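Local atomic coordinates of tubulin-binding cofactor A (Leishmania major, PDB entry 4CQI), a protein that probably acts in an early step of tubulin folding, capturing and stabilising beta-tubulin in a quasi-native conformation. Residues N24-R29 against T105-L111. Where two conformers were deposited one is given. Numbering follows the deposited sequence.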
# COMPACT_ATOMS: atom_id res chain seq x y z
N ASN A 24 18.84 8.19 -13.29
CA ASN A 24 17.51 8.71 -12.97
C ASN A 24 16.39 7.76 -13.39
O ASN A 24 15.33 7.67 -12.74
CB ASN A 24 17.27 10.11 -13.54
CG ASN A 24 17.46 10.20 -15.05
OD1 ASN A 24 18.12 9.34 -15.67
ND2 ASN A 24 16.90 11.26 -15.63
N GLU A 25 16.62 7.02 -14.48
CA GLU A 25 15.66 6.02 -14.96
C GLU A 25 15.58 4.90 -13.95
O GLU A 25 14.49 4.44 -13.60
CB GLU A 25 16.09 5.46 -16.34
CG GLU A 25 15.09 4.47 -16.94
CD GLU A 25 15.46 3.90 -18.31
OE1 GLU A 25 16.66 3.87 -18.71
OE2 GLU A 25 14.53 3.44 -19.00
N LYS A 26 16.74 4.45 -13.48
CA LYS A 26 16.86 3.34 -12.54
C LYS A 26 16.16 3.68 -11.21
O LYS A 26 15.42 2.85 -10.62
CB LYS A 26 18.34 3.02 -12.29
CG LYS A 26 18.58 1.93 -11.25
CD LYS A 26 20.04 1.88 -10.78
CE LYS A 26 20.22 0.92 -9.61
NZ LYS A 26 20.50 -0.48 -10.07
N THR A 27 16.41 4.89 -10.72
CA THR A 27 15.79 5.37 -9.47
C THR A 27 14.27 5.47 -9.63
O THR A 27 13.50 5.01 -8.74
CB THR A 27 16.42 6.69 -9.05
OG1 THR A 27 17.80 6.43 -8.70
CG2 THR A 27 15.72 7.31 -7.86
N LEU A 28 13.83 6.04 -10.74
CA LEU A 28 12.38 6.14 -11.01
C LEU A 28 11.70 4.77 -10.97
O LEU A 28 10.62 4.60 -10.38
CB LEU A 28 12.10 6.85 -12.32
CG LEU A 28 10.66 7.17 -12.70
CD1 LEU A 28 9.93 7.92 -11.57
CD2 LEU A 28 10.59 7.97 -14.01
N ARG A 29 12.33 3.79 -11.63
CA ARG A 29 11.83 2.42 -11.65
C ARG A 29 11.69 1.84 -10.25
O ARG A 29 10.65 1.25 -9.92
CB ARG A 29 12.78 1.57 -12.54
CG ARG A 29 12.26 0.23 -13.01
CD ARG A 29 13.22 -0.38 -14.05
NE ARG A 29 13.05 0.21 -15.39
CZ ARG A 29 13.96 0.90 -16.08
NH1 ARG A 29 15.18 1.14 -15.58
NH2 ARG A 29 13.66 1.37 -17.29
N THR A 105 13.83 14.65 -16.16
CA THR A 105 14.52 14.55 -17.43
C THR A 105 14.44 13.16 -18.03
O THR A 105 15.01 12.91 -19.11
CB THR A 105 16.02 14.98 -17.34
OG1 THR A 105 16.68 14.31 -16.26
CG2 THR A 105 16.13 16.48 -17.16
N VAL A 106 13.71 12.24 -17.38
CA VAL A 106 13.65 10.89 -17.87
C VAL A 106 13.00 10.98 -19.28
O VAL A 106 12.04 11.73 -19.49
CB VAL A 106 12.91 9.94 -16.89
CG1 VAL A 106 12.57 8.63 -17.60
CG2 VAL A 106 13.80 9.68 -15.67
N SER A 107 13.60 10.29 -20.24
CA SER A 107 13.11 10.38 -21.64
C SER A 107 12.19 9.20 -21.98
O SER A 107 11.49 9.21 -23.00
CB SER A 107 14.28 10.42 -22.63
OG SER A 107 15.15 9.32 -22.43
N ASN A 108 12.22 8.18 -21.12
CA ASN A 108 11.40 6.98 -21.32
C ASN A 108 9.94 7.29 -21.05
O ASN A 108 9.49 7.28 -19.90
CB ASN A 108 11.92 5.88 -20.42
CG ASN A 108 11.15 4.59 -20.60
OD1 ASN A 108 10.02 4.59 -21.08
ND2 ASN A 108 11.75 3.50 -20.18
N GLU A 109 9.22 7.58 -22.13
CA GLU A 109 7.81 7.90 -22.08
C GLU A 109 6.90 6.84 -21.38
O GLU A 109 5.96 7.20 -20.69
CB GLU A 109 7.34 8.08 -23.53
CG GLU A 109 5.86 8.23 -23.80
CD GLU A 109 5.55 8.21 -25.32
OE1 GLU A 109 6.32 8.80 -26.12
OE2 GLU A 109 4.53 7.60 -25.71
N GLU A 110 7.15 5.57 -21.63
CA GLU A 110 6.34 4.50 -21.03
C GLU A 110 6.56 4.38 -19.50
O GLU A 110 5.59 4.09 -18.76
CB GLU A 110 6.59 3.14 -21.71
CG GLU A 110 5.92 3.05 -23.09
CD GLU A 110 6.67 3.82 -24.16
OE1 GLU A 110 7.90 3.96 -24.02
OE2 GLU A 110 6.02 4.28 -25.15
N LEU A 111 7.79 4.61 -19.04
CA LEU A 111 8.07 4.65 -17.59
C LEU A 111 7.42 5.85 -16.93
O LEU A 111 6.87 5.74 -15.83
CB LEU A 111 9.57 4.67 -17.29
CG LEU A 111 10.02 4.67 -15.82
CD1 LEU A 111 9.44 3.53 -15.01
CD2 LEU A 111 11.54 4.62 -15.76
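Residues 24-29 form almost two helical turns, with Leu-28 N bonded to Asn-24 O and Arg-29 N to Glu-25 O (both 3.0 Å). Against them, 105-108 form an irregular loop before helix 109-125 begins at Glu-109; the CA atoms are 6.0 Å apart at Glu-25 and Val-106, 7.4 Å at Arg-29 and Leu-111. Asn-108 is the N-cap: its OD1 accepts from Leu-111 N at 3.0 Å. The other end of the same amide reaches across, ND2 donating to Glu-25 OE2 at 3.0 Å and a nearly linear 174°. That carboxylate oxygen also forms an i to i+4 salt bridge with Arg-29 NH2 at 2.8 Å, so Glu-25 OE2 is shared between a partner on its own helix and the N-cap of helix 109-125. Beneath this polar cluster, Leu-28 CD2 lies 4.0 Å from Val-106 CG2 and 3.8 Å from Leu-111 CG, a small apolar core, while Leu-111 CD2 sits over one face of the Arg-29 guanidinium. Asn-24 ND2 bonds to Glu-102 O in the preceding loop. Leu-28 also touches Leu-95 and Leu-99, so the contact fastens helix 109-125 onto the hairpin's open end, where helix 23-62 starts and helix 67-100 finishes, closing the TBCA three-helix bundle.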